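Local atomic coordinates of aspergillopepsin-2 heavy chain (Aspergillus niger var. macrosporus, PDB entry 1Y43), a protein that probably cleaves proteins at acidic pH as a glutamic endopeptidase of the G1 family, acting together with a noncovalently bound light chain. Residues Gly12-Cys18 with Leu100-Glu106; Leu23-Val27 with Ile63-Ala69; Ser73-Ala77 with Thr89-Gly94. The contacts are given in a common frame with arbitrary orientation. Numbering follows the deposited sequence.

Contact 1: Gly12-Cys18 with Leu100-Glu106; sequences GIDGDTC and LCETNAE
Asn104, Asp14 and Glu106 bury more area than any other residues between Gly12-Cys18 and Leu100-Glu106. Two extended strand ends meet first: Gly12 and Glu106 form an antiparallel hydrogen-bonded pair (Gly12 N to Glu106 O 3.1 Å, Glu106 N to Gly12 O 2.9 Å), and Ile13 faces Ala105 as a non-hydrogen-bonded pair with CA atoms 4.6 Å apart. Asp14 N then reaches Asn104 O at 2.8 Å. Asp14 leaves the strand with phi 72°, and its m rotamer turns the carboxylate back to the backbone amides of Cys101-Asn104: OD2 accepts from Cys101 N and Glu102 N, both at 2.8 Å, and OD1 from Thr103 N (2.9 Å) and Asn104 N (3.1 Å). Asn104, also m, reciprocates: Asn104 OD1 accepts from Asp16 N (2.9 Å) and Thr17 N (2.8 Å), while Asn104 ND2 donates to Thr17 OG1 (2.7 Å). Glu106, chi1 p, brings its carboxylate back to the other segment, with OE2 2.7 Å from Asp14 O. The Cys18 SG-Cys101 SG disulfide (2.0 Å, chi3 75°) closes the far end. The whole is an antiparallel strand pair whose flanking loops are stapled by reciprocal side-chain-to-backbone bonds and a disulfide, at the margin of the peptidase's beta-sandwich.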
# COMPACT_ATOMS: atom_id res chain seq x y z
N GLY B 12 -3.17 -4.15 0.83
CA GLY B 12 -3.17 -5.00 2.00
C GLY B 12 -4.53 -5.45 2.46
O GLY B 12 -5.57 -5.05 1.91
N ILE B 13 -4.50 -6.38 3.41
CA ILE B 13 -5.69 -6.92 4.04
C ILE B 13 -5.63 -6.53 5.53
O ILE B 13 -4.59 -6.69 6.18
CB ILE B 13 -5.72 -8.47 3.92
CG1 ILE B 13 -5.86 -8.86 2.44
CG2 ILE B 13 -6.87 -9.05 4.76
CD1 ILE B 13 -5.80 -10.36 2.18
N ASP B 14 -6.73 -5.96 6.02
CA ASP B 14 -6.90 -5.55 7.41
C ASP B 14 -6.11 -4.34 7.86
O ASP B 14 -5.47 -3.67 7.05
CB ASP B 14 -6.71 -6.76 8.34
CG ASP B 14 -7.78 -7.82 8.13
OD1 ASP B 14 -8.92 -7.44 7.78
OD2 ASP B 14 -7.49 -9.02 8.30
N GLY B 15 -6.27 -3.98 9.13
CA GLY B 15 -5.57 -2.82 9.66
C GLY B 15 -6.45 -1.60 9.92
O GLY B 15 -6.01 -0.70 10.63
N ASP B 16 -7.65 -1.55 9.36
CA ASP B 16 -8.52 -0.40 9.59
C ASP B 16 -9.54 -0.72 10.69
O ASP B 16 -9.54 -0.07 11.73
CB ASP B 16 -9.22 0.03 8.30
CG ASP B 16 -10.07 1.28 8.48
OD1 ASP B 16 -9.98 1.95 9.53
OD2 ASP B 16 -10.83 1.61 7.56
N THR B 17 -10.43 -1.68 10.44
CA THR B 17 -11.42 -2.07 11.46
C THR B 17 -10.99 -3.37 12.14
O THR B 17 -11.64 -3.85 13.07
CB THR B 17 -12.84 -2.24 10.88
OG1 THR B 17 -12.83 -3.22 9.84
CG2 THR B 17 -13.34 -0.92 10.31
N CYS B 18 -9.93 -3.98 11.63
CA CYS B 18 -9.38 -5.21 12.19
C CYS B 18 -8.02 -4.78 12.73
O CYS B 18 -7.14 -4.43 11.95
CB CYS B 18 -9.20 -6.26 11.11
SG CYS B 18 -8.34 -7.72 11.77
N LEU B 100 -5.43 -12.51 10.95
CA LEU B 100 -6.22 -11.62 10.12
C LEU B 100 -7.70 -11.80 10.45
O LEU B 100 -8.10 -12.85 10.95
CB LEU B 100 -6.04 -11.98 8.65
CG LEU B 100 -4.65 -11.79 8.06
CD1 LEU B 100 -4.65 -12.35 6.64
CD2 LEU B 100 -4.31 -10.31 8.08
N CYS B 101 -8.50 -10.77 10.22
CA CYS B 101 -9.95 -10.86 10.39
C CYS B 101 -10.54 -11.04 8.99
O CYS B 101 -11.65 -11.53 8.83
CB CYS B 101 -10.56 -9.58 10.94
SG CYS B 101 -9.84 -8.90 12.45
N GLU B 102 -9.80 -10.55 7.99
CA GLU B 102 -10.20 -10.57 6.58
C GLU B 102 -11.42 -9.67 6.33
O GLU B 102 -12.26 -9.95 5.47
CB GLU B 102 -10.42 -12.01 6.09
CG GLU B 102 -9.14 -12.83 6.15
CD GLU B 102 -9.28 -14.24 5.60
OE1 GLU B 102 -10.41 -14.71 5.35
OE2 GLU B 102 -8.23 -14.88 5.42
N THR B 103 -11.46 -8.55 7.06
CA THR B 103 -12.55 -7.60 6.94
C THR B 103 -12.22 -6.32 6.18
O THR B 103 -13.12 -5.55 5.87
CB THR B 103 -13.15 -7.24 8.33
OG1 THR B 103 -12.12 -6.73 9.17
CG2 THR B 103 -13.78 -8.48 8.97
N ASN B 104 -10.94 -6.07 5.91
CA ASN B 104 -10.57 -4.88 5.13
C ASN B 104 -9.64 -5.26 3.97
O ASN B 104 -8.80 -6.14 4.11
CB ASN B 104 -9.78 -3.87 5.96
CG ASN B 104 -10.40 -3.56 7.30
OD1 ASN B 104 -9.68 -3.29 8.26
ND2 ASN B 104 -11.73 -3.55 7.36
N ALA B 105 -9.85 -4.62 2.82
CA ALA B 105 -9.00 -4.81 1.63
C ALA B 105 -8.73 -3.36 1.25
O ALA B 105 -9.66 -2.56 1.16
CB ALA B 105 -9.76 -5.52 0.50
N GLU B 106 -7.47 -2.99 1.03
CA GLU B 106 -7.16 -1.59 0.74
C GLU B 106 -6.01 -1.33 -0.22
O GLU B 106 -5.16 -2.19 -0.41
CB GLU B 106 -6.92 -0.83 2.06
CG GLU B 106 -5.72 -1.32 2.88
CD GLU B 106 -6.07 -2.32 3.99
OE1 GLU B 106 -7.25 -2.52 4.32
OE2 GLU B 106 -5.12 -2.95 4.51
O HOH W 1 -14.82 -4.92 10.10

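Contact 2: Leu23-Val27 with Ile63-Ala69; sequences LQTGV and IKVTVEA. With SO4 (sulfate ion), chain G.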
# COMPACT_ATOMS: atom_id res chain seq x y z
N LEU B 23 -1.63 -7.65 6.52
CA LEU B 23 -0.79 -8.36 5.55
C LEU B 23 -0.67 -7.31 4.43
O LEU B 23 -1.67 -6.96 3.78
CB LEU B 23 -1.48 -9.63 5.04
CG LEU B 23 -0.90 -10.27 3.77
CD1 LEU B 23 0.60 -10.55 3.90
CD2 LEU B 23 -1.65 -11.55 3.46
N GLN B 24 0.55 -6.83 4.18
CA GLN B 24 0.73 -5.77 3.19
C GLN B 24 2.07 -5.85 2.48
O GLN B 24 3.02 -6.47 2.97
CB GLN B 24 0.64 -4.41 3.89
CG GLN B 24 1.56 -4.34 5.11
CD GLN B 24 1.41 -3.07 5.93
OE1 GLN B 24 0.86 -2.06 5.49
NE2 GLN B 24 1.96 -3.14 7.11
N THR B 25 2.11 -5.28 1.29
CA THR B 25 3.34 -5.27 0.50
C THR B 25 3.29 -4.03 -0.38
O THR B 25 2.21 -3.61 -0.84
CB THR B 25 3.51 -6.56 -0.33
OG1 THR B 25 4.88 -6.66 -0.76
CG2 THR B 25 2.60 -6.56 -1.57
N GLY B 26 4.45 -3.41 -0.59
CA GLY B 26 4.47 -2.22 -1.40
C GLY B 26 5.86 -1.68 -1.68
O GLY B 26 6.86 -2.38 -1.54
N VAL B 27 5.89 -0.40 -2.02
CA VAL B 27 7.12 0.28 -2.39
C VAL B 27 7.23 1.63 -1.69
O VAL B 27 6.22 2.31 -1.51
CB VAL B 27 7.11 0.55 -3.91
CG1 VAL B 27 8.29 1.40 -4.32
CG2 VAL B 27 7.11 -0.78 -4.68
N ILE B 63 4.55 -1.49 -11.60
CA ILE B 63 4.61 -2.48 -10.55
C ILE B 63 3.25 -3.09 -10.28
O ILE B 63 2.23 -2.40 -10.35
CB ILE B 63 5.07 -1.80 -9.23
CG1 ILE B 63 6.41 -1.09 -9.44
CG2 ILE B 63 5.14 -2.79 -8.09
CD1 ILE B 63 7.55 -1.96 -9.93
N LYS B 64 3.21 -4.40 -10.05
CA LYS B 64 1.97 -5.07 -9.70
C LYS B 64 2.20 -5.68 -8.32
O LYS B 64 3.16 -6.43 -8.12
CB LYS B 64 1.60 -6.16 -10.71
CG LYS B 64 0.29 -6.87 -10.37
CD LYS B 64 -0.11 -7.84 -11.46
CE LYS B 64 -1.37 -8.61 -11.10
NZ LYS B 64 -1.60 -9.72 -12.09
N VAL B 65 1.38 -5.31 -7.36
CA VAL B 65 1.50 -5.84 -6.00
C VAL B 65 0.28 -6.68 -5.65
O VAL B 65 -0.86 -6.31 -5.96
CB VAL B 65 1.68 -4.72 -4.94
CG1 VAL B 65 3.08 -4.14 -5.02
CG2 VAL B 65 0.62 -3.62 -5.12
N THR B 66 0.52 -7.77 -4.93
CA THR B 66 -0.55 -8.68 -4.54
C THR B 66 -0.30 -9.32 -3.18
O THR B 66 0.82 -9.72 -2.88
CB THR B 66 -0.61 -9.87 -5.54
OG1 THR B 66 -0.80 -9.37 -6.87
CG2 THR B 66 -1.71 -10.85 -5.18
N VAL B 67 -1.34 -9.35 -2.34
CA VAL B 67 -1.26 -10.07 -1.06
C VAL B 67 -2.39 -11.11 -1.14
O VAL B 67 -3.45 -10.86 -1.70
CB VAL B 67 -1.43 -9.21 0.22
CG1 VAL B 67 -0.21 -8.32 0.44
CG2 VAL B 67 -2.72 -8.42 0.21
N GLU B 68 -2.12 -12.30 -0.61
CA GLU B 68 -3.08 -13.39 -0.61
C GLU B 68 -3.01 -14.07 0.75
O GLU B 68 -1.92 -14.29 1.29
CB GLU B 68 -2.72 -14.41 -1.70
CG GLU B 68 -2.87 -13.91 -3.14
CD GLU B 68 -2.42 -14.95 -4.18
OE1 GLU B 68 -2.15 -16.11 -3.79
OE2 GLU B 68 -2.33 -14.60 -5.39
N ALA B 69 -4.17 -14.41 1.30
CA ALA B 69 -4.25 -15.08 2.59
C ALA B 69 -4.77 -16.49 2.36
O ALA B 69 -5.85 -16.65 1.78
CB ALA B 69 -5.20 -14.34 3.53
S SO4 G . 0.96 -11.52 -13.88
O1 SO4 G . 2.41 -11.64 -14.32
O2 SO4 G . 0.43 -10.17 -14.31
O3 SO4 G . 0.13 -12.61 -14.52
O4 SO4 G . 0.88 -11.63 -12.38
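This is face-to-face packing inside the beta-sandwich of the G1 peptidase: strand 22-32 belongs to one sheet, strand 62-69 to another, and their inward side chains fill the gap. The short segments run nearly antiparallel (170°) with axes 6.7 Å apart at closest approach, and the nearest CA pair, Gln24 with Val67, is 6.4 Å apart. Such spacing, with side chains rather than backbone amides meeting, marks layers rather than neighbours in one sheet. Leu23, Thr25 and Val27 point their CA-to-CB bonds toward 63-69, and Val67, Val65 and Ile63 point back. Leu23 and Val67 have the largest areas covered here, and Leu23 CG lies 3.7 Å from Val67 CB. Leu23 CD2 also comes to 3.5 Å from Glu68 O. Thr25 turns its methyl into the interface, CG2 being 3.9 Å from both Val65 CB and Val67 CG1, whereas its OG1 is bonded to Trp41 O in its own sheet. At Gly26 the backbone itself is the packing surface, with CA 4.3 Å from Val65 CG1. Residues 63-68 also pair with a strand of the light chain, so this sheet continues across the subunit interface. Lys64, out of reach of 23-27, extends all-trans to a sulfate ion probably derived from the crystallisation liquor, with NZ 3.0 Å from sulfate O2. At the other limit of the packing, Val27 CG2 and Ile63 CG2 are 4.4 Å apart.

Contact 3: Ser73-Ala77 with Thr89-Gly94; sequences SSGSA and THTFSG
Strands 74-77 and 89-92 run antiparallel, at 169° with axes approaching to 4.6 Å. Gly75 with Phe92 and Ala77 with His90 are hydrogen-bonded pairs; Ser76 with Thr91 is the non-hydrogen-bonded pair between them. Four bonds fix this register: Gly75 N to Phe92 O 3.0 Å, Phe92 N to Gly75 O 2.7 Å, Ala77 N to His90 O 3.0 Å and His90 N to Ala77 O 2.8 Å. Phe92 takes chi1 -59° (m) and chi2 -91°, which lays its ring along the partner strand, so that the edge meets Ala77 CB (CE2 at 4.2 Å) and Ser76 CA (CD2 at 4.1 Å). The ring continues to Trp44, edge-to-face, and to Leu23. His90, chi1 t and chi2 83°, shares that face and stacks on Tyr42. On the other face lie Ser76 (p) and Thr91 (m), Ser76 CB being 4.4 Å from Thr91 OG1; Ser76 CB also approaches Thr89 CG2 to 3.9 Å. Thr89 (m) bonds through OG1 to Thr78 OG1, and Ser74 (p) through OG to Thr70 OG1. Past the strand, Ser93 turns the chain and Gly94 brings its CA 3.3 Å from Ser73 O in a CA-H...O contact. The pattern is that of the open end of a beta hairpin, 74-81 with 86-92, whose aromatic face packs on the neighbouring sheet of the sandwich.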
# COMPACT_ATOMS: atom_id res chain seq x y z
N SER B 73 -3.73 -17.00 9.34
CA SER B 73 -2.36 -16.91 9.80
C SER B 73 -1.31 -17.36 8.78
O SER B 73 -0.18 -17.69 9.14
CB SER B 73 -2.18 -17.68 11.13
OG SER B 73 -2.61 -19.04 11.03
N SER B 74 -1.66 -17.35 7.49
CA SER B 74 -0.72 -17.75 6.45
C SER B 74 -1.09 -17.08 5.13
O SER B 74 -2.25 -16.72 4.91
CB SER B 74 -0.68 -19.28 6.27
OG SER B 74 -1.92 -19.80 5.81
N GLY B 75 -0.09 -16.87 4.28
CA GLY B 75 -0.34 -16.24 3.00
C GLY B 75 0.95 -15.84 2.32
O GLY B 75 2.02 -16.35 2.64
N SER B 76 0.88 -14.86 1.42
CA SER B 76 2.05 -14.42 0.69
C SER B 76 1.93 -12.96 0.24
O SER B 76 0.84 -12.38 0.19
CB SER B 76 2.26 -15.31 -0.54
OG SER B 76 1.15 -15.23 -1.43
N ALA B 77 3.08 -12.39 -0.08
CA ALA B 77 3.16 -11.02 -0.56
C ALA B 77 4.01 -11.10 -1.82
O ALA B 77 5.09 -11.70 -1.79
CB ALA B 77 3.83 -10.13 0.48
N THR B 89 8.34 -13.09 -4.27
CA THR B 89 7.24 -13.46 -3.39
C THR B 89 7.77 -13.92 -2.06
O THR B 89 8.74 -14.68 -2.03
CB THR B 89 6.37 -14.64 -3.96
OG1 THR B 89 5.75 -14.24 -5.20
CG2 THR B 89 5.27 -15.08 -2.96
N HIS B 90 7.16 -13.46 -0.97
CA HIS B 90 7.53 -13.92 0.36
C HIS B 90 6.33 -14.72 0.86
O HIS B 90 5.21 -14.22 0.85
CB HIS B 90 7.79 -12.78 1.34
CG HIS B 90 8.14 -13.26 2.71
ND1 HIS B 90 9.42 -13.65 3.05
CD2 HIS B 90 7.37 -13.52 3.80
CE1 HIS B 90 9.42 -14.13 4.28
NE2 HIS B 90 8.19 -14.06 4.75
N THR B 91 6.57 -15.97 1.23
CA THR B 91 5.52 -16.83 1.73
C THR B 91 5.57 -16.90 3.26
O THR B 91 6.65 -17.08 3.85
CB THR B 91 5.65 -18.25 1.14
OG1 THR B 91 5.52 -18.18 -0.29
CG2 THR B 91 4.60 -19.19 1.68
N PHE B 92 4.43 -16.68 3.90
CA PHE B 92 4.31 -16.74 5.34
C PHE B 92 3.57 -18.06 5.58
O PHE B 92 2.35 -18.10 5.50
CB PHE B 92 3.44 -15.58 5.87
CG PHE B 92 3.97 -14.20 5.54
CD1 PHE B 92 4.81 -13.54 6.42
CD2 PHE B 92 3.49 -13.51 4.42
CE1 PHE B 92 5.17 -12.23 6.20
CE2 PHE B 92 3.85 -12.19 4.19
CZ PHE B 92 4.69 -11.54 5.08
N SER B 93 4.30 -19.13 5.87
CA SER B 93 3.70 -20.46 6.07
C SER B 93 2.95 -20.60 7.38
O SER B 93 2.19 -21.55 7.58
CB SER B 93 4.79 -21.53 6.01
OG SER B 93 5.70 -21.24 4.97
N GLY B 94 3.16 -19.64 8.26
CA GLY B 94 2.52 -19.63 9.55
C GLY B 94 3.56 -18.95 10.42
O GLY B 94 4.44 -18.25 9.89

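Along the chain, contact 1 closes a loop within which contact 2 and then contact 3 lie in series. Contacts 1 and 2 have centres 13 Å apart and share the sheet containing adjacent strands 4-13 and 22-32, with Ile13 N 2.9 Å from Leu23 O. Contacts 2 and 3, centres 11 Å apart, share the three-stranded sheet 62-69, 74-81, 86-92, where Glu68 O lies 2.9 Å from Ser76 N. Contact 2 therefore spans the two layers, while contacts 1 and 3, centres 16 Å apart, do not touch. Light-chain strands pair with both 63-68 and 104-106, so this heavy-chain framework is completed by the second subunit, consistent with the noncovalent heterodimer.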